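Local coordinates for uncharacterized protein (Enterococcus faecalis, PDB 3D3Y) that is of unknown function but resembles M16-family peptidases, contains a domain of the inactive M16 type and may bind a metal ion, at residues Val12-Arg26 with Val201-Val215. Sequence-based numbering, arbitrary orientation.
Sequences VNLHVIPTEKYKTVR and VDIFVLGDVNEAELV. With EDO (1,2-ethanediol), chain F.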
loop_
_atom_site.group_PDB
_atom_site.type_symbol
_atom_site.label_atom_id
_atom_site.label_comp_id
_atom_site.label_asym_id
_atom_site.label_seq_id
_atom_site.Cartn_x
_atom_site.Cartn_y
_atom_site.Cartn_z
ATOM N N VAL A 12 -13.441 -17.401 -4.104
ATOM C CA VAL A 12 -14.215 -16.327 -3.475
ATOM C C VAL A 12 -14.646 -16.734 -2.069
ATOM O O VAL A 12 -15.516 -17.600 -1.876
ATOM C CB VAL A 12 -15.454 -15.905 -4.330
ATOM C CG1 VAL A 12 -16.198 -14.725 -3.651
ATOM C CG2 VAL A 12 -15.026 -15.499 -5.754
ATOM N N ASN A 13 -14.032 -16.087 -1.090
ATOM C CA ASN A 13 -14.225 -16.460 0.304
ATOM C C ASN A 13 -14.730 -15.333 1.152
ATOM O O ASN A 13 -14.396 -14.165 0.917
ATOM C CB ASN A 13 -12.918 -17.017 0.856
ATOM C CG ASN A 13 -12.546 -18.311 0.188
ATOM O OD1 ASN A 13 -13.143 -19.340 0.477
ATOM N ND2 ASN A 13 -11.608 -18.259 -0.764
ATOM N N LEU A 14 -15.576 -15.672 2.109
ATOM C CA LEU A 14 -16.159 -14.702 3.020
ATOM C C LEU A 14 -15.544 -14.910 4.393
ATOM O O LEU A 14 -15.370 -16.059 4.852
ATOM C CB LEU A 14 -17.690 -14.860 3.080
ATOM C CG LEU A 14 -18.510 -14.102 4.152
ATOM C CD1 LEU A 14 -18.399 -12.566 4.029
ATOM C CD2 LEU A 14 -19.961 -14.515 4.081
ATOM N N HIS A 15 -15.222 -13.808 5.055
ATOM C CA HIS A 15 -14.615 -13.860 6.386
ATOM C C HIS A 15 -15.371 -12.912 7.285
ATOM O O HIS A 15 -15.416 -11.698 7.028
ATOM C CB HIS A 15 -13.126 -13.456 6.341
ATOM C CG HIS A 15 -12.370 -14.089 5.215
ATOM N ND1 HIS A 15 -11.794 -15.334 5.315
ATOM C CD2 HIS A 15 -12.117 -13.660 3.958
ATOM C CE1 HIS A 15 -11.211 -15.645 4.168
ATOM N NE2 HIS A 15 -11.390 -14.645 3.328
ATOM N N VAL A 16 -15.974 -13.463 8.325
ATOM C CA VAL A 16 -16.779 -12.695 9.261
ATOM C C VAL A 16 -16.004 -12.587 10.579
ATOM O O VAL A 16 -15.603 -13.609 11.148
ATOM C CB VAL A 16 -18.148 -13.383 9.491
ATOM C CG1 VAL A 16 -18.971 -12.639 10.561
ATOM C CG2 VAL A 16 -18.929 -13.523 8.159
ATOM N N ILE A 17 -15.776 -11.348 11.029
ATOM C CA ILE A 17 -15.037 -11.056 12.252
ATOM C C ILE A 17 -16.002 -10.402 13.253
ATOM O O ILE A 17 -16.219 -9.169 13.227
ATOM C CB ILE A 17 -13.751 -10.178 12.023
ATOM C CG1 ILE A 17 -12.808 -10.798 10.982
ATOM C CG2 ILE A 17 -12.938 -10.050 13.340
ATOM C CD1 ILE A 17 -13.113 -10.453 9.593
ATOM N N PRO A 18 -16.617 -11.232 14.127
ATOM C CA PRO A 18 -17.571 -10.740 15.116
ATOM C C PRO A 18 -16.845 -9.964 16.193
ATOM O O PRO A 18 -15.784 -10.381 16.650
ATOM C CB PRO A 18 -18.164 -12.032 15.737
ATOM C CG PRO A 18 -17.744 -13.123 14.839
ATOM C CD PRO A 18 -16.452 -12.691 14.219
ATOM N N THR A 19 -17.428 -8.847 16.603
ATOM C CA THR A 19 -16.864 -8.033 17.662
ATOM C C THR A 19 -17.946 -7.094 18.178
ATOM O O THR A 19 -18.853 -6.734 17.433
ATOM C CB THR A 19 -15.651 -7.218 17.172
ATOM O OG1 THR A 19 -15.212 -6.364 18.222
ATOM C CG2 THR A 19 -15.982 -6.357 15.907
ATOM N N GLU A 20 -17.866 -6.733 19.453
ATOM C CA GLU A 20 -18.789 -5.758 20.017
ATOM C C GLU A 20 -18.083 -4.410 20.237
ATOM O O GLU A 20 -18.607 -3.517 20.910
ATOM C CB GLU A 20 -19.375 -6.302 21.324
ATOM C CG GLU A 20 -20.465 -7.331 21.096
ATOM C CD GLU A 20 -20.993 -7.907 22.395
ATOM O OE1 GLU A 20 -20.183 -8.445 23.167
ATOM O OE2 GLU A 20 -22.216 -7.817 22.640
ATOM N N LYS A 21 -16.891 -4.279 19.652
ATOM C CA LYS A 21 -16.029 -3.136 19.871
ATOM C C LYS A 21 -16.569 -1.874 19.184
ATOM O O LYS A 21 -16.289 -0.763 19.638
ATOM C CB LYS A 21 -14.609 -3.463 19.382
ATOM C CG LYS A 21 -13.536 -2.433 19.740
ATOM C CD LYS A 21 -12.103 -3.028 19.656
ATOM C CE LYS A 21 -11.016 -1.923 19.765
ATOM N NZ LYS A 21 -9.737 -2.426 20.393
ATOM N N TYR A 22 -17.370 -2.064 18.133
ATOM C CA TYR A 22 -17.840 -0.957 17.275
ATOM C C TYR A 22 -19.352 -0.849 17.143
ATOM O O TYR A 22 -20.059 -1.835 17.285
ATOM C CB TYR A 22 -17.221 -1.072 15.887
ATOM C CG TYR A 22 -15.713 -1.185 15.963
ATOM C CD1 TYR A 22 -14.923 -0.073 16.310
ATOM C CD2 TYR A 22 -15.075 -2.405 15.723
ATOM C CE1 TYR A 22 -13.527 -0.175 16.398
ATOM C CE2 TYR A 22 -13.686 -2.521 15.816
ATOM C CZ TYR A 22 -12.921 -1.409 16.159
ATOM O OH TYR A 22 -11.552 -1.521 16.255
ATOM N N LYS A 23 -19.831 0.355 16.829
ATOM C CA LYS A 23 -21.260 0.611 16.629
ATOM C C LYS A 23 -21.602 0.555 15.140
ATOM O O LYS A 23 -22.765 0.661 14.751
ATOM C CB LYS A 23 -21.640 1.986 17.203
ATOM C CG LYS A 23 -21.400 2.127 18.692
ATOM C CD LYS A 23 -21.884 3.488 19.179
ATOM C CE LYS A 23 -21.419 3.747 20.578
ATOM N NZ LYS A 23 -22.163 2.916 21.565
ATOM N N THR A 24 -20.574 0.421 14.309
ATOM C CA THR A 24 -20.765 0.273 12.880
ATOM C C THR A 24 -20.184 -1.050 12.418
ATOM O O THR A 24 -19.474 -1.726 13.172
ATOM C CB THR A 24 -20.050 1.368 12.080
ATOM O OG1 THR A 24 -18.636 1.286 12.328
ATOM C CG2 THR A 24 -20.596 2.767 12.443
ATOM N N VAL A 25 -20.463 -1.367 11.152
ATOM C CA VAL A 25 -20.033 -2.601 10.511
ATOM C C VAL A 25 -19.203 -2.199 9.290
ATOM O O VAL A 25 -19.648 -1.397 8.474
ATOM C CB VAL A 25 -21.219 -3.448 10.086
ATOM C CG1 VAL A 25 -20.743 -4.700 9.341
ATOM C CG2 VAL A 25 -22.049 -3.852 11.326
ATOM N N ARG A 26 -17.970 -2.696 9.217
ATOM C CA ARG A 26 -17.117 -2.401 8.086
ATOM C C ARG A 26 -17.211 -3.586 7.160
ATOM O O ARG A 26 -17.235 -4.745 7.618
ATOM C CB ARG A 26 -15.677 -2.269 8.535
ATOM C CG ARG A 26 -15.485 -1.359 9.687
ATOM C CD ARG A 26 -14.953 -0.052 9.217
ATOM N NE ARG A 26 -14.913 0.916 10.308
ATOM C CZ ARG A 26 -14.797 2.224 10.112
ATOM N NH1 ARG A 26 -14.690 2.685 8.858
ATOM N NH2 ARG A 26 -14.794 3.057 11.155
ATOM N N VAL A 201 -10.984 -13.307 -4.684
ATOM C CA VAL A 201 -11.838 -12.317 -4.034
ATOM C C VAL A 201 -11.995 -12.732 -2.579
ATOM O O VAL A 201 -12.265 -13.901 -2.292
ATOM C CB VAL A 201 -13.237 -12.245 -4.723
ATOM C CG1 VAL A 201 -14.133 -11.195 -4.034
ATOM C CG2 VAL A 201 -13.090 -11.883 -6.196
ATOM N N ASP A 202 -11.796 -11.785 -1.669
ATOM C CA ASP A 202 -12.035 -12.046 -0.248
ATOM C C ASP A 202 -12.885 -10.915 0.317
ATOM O O ASP A 202 -12.662 -9.735 0.034
ATOM C CB ASP A 202 -10.714 -12.241 0.525
ATOM C CG ASP A 202 -10.065 -13.568 0.213
ATOM O OD1 ASP A 202 -10.408 -14.576 0.865
ATOM O OD2 ASP A 202 -9.233 -13.616 -0.720
ATOM N N ILE A 203 -13.901 -11.300 1.077
ATOM C CA ILE A 203 -14.883 -10.355 1.592
ATOM C C ILE A 203 -14.802 -10.455 3.085
ATOM O O ILE A 203 -14.822 -11.577 3.654
ATOM C CB ILE A 203 -16.305 -10.713 1.118
ATOM C CG1 ILE A 203 -16.354 -10.663 -0.409
ATOM C CG2 ILE A 203 -17.329 -9.752 1.742
ATOM C CD1 ILE A 203 -17.673 -11.147 -1.013
ATOM N N PHE A 204 -14.648 -9.296 3.711
ATOM C CA PHE A 204 -14.540 -9.203 5.162
ATOM C C PHE A 204 -15.672 -8.374 5.747
ATOM O O PHE A 204 -16.061 -7.326 5.190
ATOM C CB PHE A 204 -13.200 -8.575 5.548
ATOM C CG PHE A 204 -12.032 -9.465 5.291
ATOM C CD1 PHE A 204 -11.430 -10.154 6.331
ATOM C CD2 PHE A 204 -11.529 -9.624 3.993
ATOM C CE1 PHE A 204 -10.356 -10.997 6.091
ATOM C CE2 PHE A 204 -10.448 -10.463 3.758
ATOM C CZ PHE A 204 -9.863 -11.138 4.796
ATOM N N VAL A 205 -16.193 -8.849 6.874
ATOM C CA VAL A 205 -17.201 -8.132 7.618
ATOM C C VAL A 205 -16.747 -8.107 9.062
ATOM O O VAL A 205 -16.593 -9.160 9.691
ATOM C CB VAL A 205 -18.607 -8.809 7.511
ATOM C CG1 VAL A 205 -19.630 -7.985 8.280
ATOM C CG2 VAL A 205 -19.003 -8.930 6.052
ATOM N N LEU A 206 -16.519 -6.898 9.572
ATOM C CA LEU A 206 -16.070 -6.686 10.939
ATOM C C LEU A 206 -17.118 -5.862 11.674
ATOM O O LEU A 206 -17.394 -4.689 11.303
ATOM C CB LEU A 206 -14.707 -5.971 10.958
ATOM C CG LEU A 206 -14.257 -5.401 12.316
ATOM C CD1 LEU A 206 -13.640 -6.497 13.127
ATOM C CD2 LEU A 206 -13.268 -4.294 12.133
ATOM N N GLY A 207 -17.695 -6.451 12.717
ATOM C CA GLY A 207 -18.709 -5.739 13.507
ATOM C C GLY A 207 -19.530 -6.714 14.335
ATOM O O GLY A 207 -19.210 -7.924 14.377
ATOM N N ASP A 208 -20.580 -6.199 14.985
ATOM C CA ASP A 208 -21.459 -7.031 15.803
ATOM C C ASP A 208 -22.439 -7.714 14.874
ATOM O O ASP A 208 -23.583 -7.294 14.725
ATOM C CB ASP A 208 -22.187 -6.188 16.857
ATOM C CG ASP A 208 -23.017 -7.034 17.833
ATOM O OD1 ASP A 208 -22.984 -8.284 17.784
ATOM O OD2 ASP A 208 -23.693 -6.427 18.677
ATOM N N VAL A 209 -21.948 -8.764 14.229
ATOM C CA VAL A 209 -22.695 -9.522 13.242
ATOM C C VAL A 209 -22.499 -11.015 13.525
ATOM O O VAL A 209 -21.565 -11.401 14.236
ATOM C CB VAL A 209 -22.189 -9.232 11.801
ATOM C CG1 VAL A 209 -22.528 -7.807 11.378
ATOM C CG2 VAL A 209 -20.683 -9.484 11.697
ATOM N N ASN A 210 -23.365 -11.841 12.943
ATOM C CA ASN A 210 -23.183 -13.296 12.958
ATOM C C ASN A 210 -23.110 -13.914 11.559
ATOM O O ASN A 210 -23.787 -13.460 10.613
ATOM C CB ASN A 210 -24.297 -13.960 13.747
ATOM C CG ASN A 210 -25.617 -13.904 13.028
ATOM O OD1 ASN A 210 -26.062 -14.896 12.457
ATOM N ND2 ASN A 210 -26.244 -12.735 13.028
ATOM N N GLU A 211 -22.268 -14.940 11.443
ATOM C CA GLU A 211 -22.076 -15.682 10.202
ATOM C C GLU A 211 -23.396 -16.138 9.574
ATOM O O GLU A 211 -23.595 -15.978 8.366
ATOM C CB GLU A 211 -21.178 -16.901 10.450
ATOM C CG GLU A 211 -20.794 -17.614 9.172
ATOM C CD GLU A 211 -19.682 -18.607 9.343
ATOM O OE1 GLU A 211 -19.897 -19.600 10.056
ATOM O OE2 GLU A 211 -18.601 -18.401 8.737
ATOM N N ALA A 212 -24.282 -16.701 10.397
ATOM C CA ALA A 212 -25.551 -17.237 9.917
ATOM C C ALA A 212 -26.388 -16.254 9.082
ATOM O O ALA A 212 -26.928 -16.643 8.046
ATOM C CB ALA A 212 -26.371 -17.812 11.072
ATOM N N GLU A 213 -26.503 -15.000 9.513
ATOM C CA GLU A 213 -27.206 -14.009 8.690
ATOM C C GLU A 213 -26.465 -13.696 7.391
ATOM O O GLU A 213 -27.089 -13.611 6.329
ATOM C CB GLU A 213 -27.488 -12.703 9.444
ATOM C CG GLU A 213 -28.280 -11.690 8.569
ATOM C CD GLU A 213 -28.655 -10.399 9.277
ATOM O OE1 GLU A 213 -29.550 -9.679 8.749
ATOM O OE2 GLU A 213 -28.061 -10.099 10.350
ATOM N N LEU A 214 -25.141 -13.539 7.473
ATOM C CA LEU A 214 -24.353 -13.020 6.342
ATOM C C LEU A 214 -24.168 -13.994 5.177
ATOM O O LEU A 214 -24.129 -13.587 4.018
ATOM C CB LEU A 214 -22.983 -12.528 6.826
ATOM C CG LEU A 214 -23.007 -11.148 7.503
ATOM C CD1 LEU A 214 -21.767 -10.929 8.357
ATOM C CD2 LEU A 214 -23.145 -10.035 6.447
ATOM N N VAL A 215 -24.037 -15.282 5.473
ATOM C CA VAL A 215 -23.741 -16.223 4.412
ATOM C C VAL A 215 -24.829 -16.192 3.333
ATOM O O VAL A 215 -24.504 -16.052 2.165
ATOM C CB VAL A 215 -23.416 -17.654 4.950
ATOM C CG1 VAL A 215 -23.269 -18.634 3.815
ATOM C CG2 VAL A 215 -22.114 -17.599 5.723
HETATM C C1 EDO F . -14.706 -7.600 21.559
HETATM O O1 EDO F . -16.124 -7.773 21.607
HETATM C C2 EDO F . -14.133 -8.260 20.310
HETATM O O2 EDO F . -12.744 -7.913 20.198
HETATM O O HOH W 1 -10.293 -15.883 -2.172
HETATM O O HOH W 2 -21.292 -3.313 14.689
HETATM O O HOH W 3 -17.092 -2.345 12.751
#
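Strand 201-207 lies between two strands, 12-18 and 24-26, that are consecutive in sequence and joined by the 19-23 loop, parallel to the first and antiparallel to the second, in the mixed sheet of an M16-like domain. Backbone bonds alternate in direction along the parallel pair, from N13 N to V201 O at one end to T19 N to G207 O at the other, while R26 and L206 exchange a reciprocal N-H to O pair across the other edge. On the face carrying H15, the NE2 of H15 donates an almost straight bond (2.7 Å, 177°) to D202 OD1, which lies in the imidazole plane; NE2 reaches that oxygen on its anti side, 19° out of the carboxylate plane. With CG anti to its carbonyl carbon (chi1 -45°), the H15 ring also slides over one face of F204 in an offset stack, CD2 lying 3.5 Å from F204 CZ. I17 CD1 touches the edge of that phenyl ring, and L206 CD1 touches both I17 CG2 and T19 CG2, 3.6 Å from each. On the opposite face V16 CG2 packs 3.8 Å from L214 CD1, and V25 CG1 3.6 Å from V205 CG1. K230 forms a salt bridge with the other oxygen of D202. Strand 4-7 continues the sheet beyond 12-18; helix 368-380 covers the H15 and F204 face, and helices 211-219 and 105-118 the other.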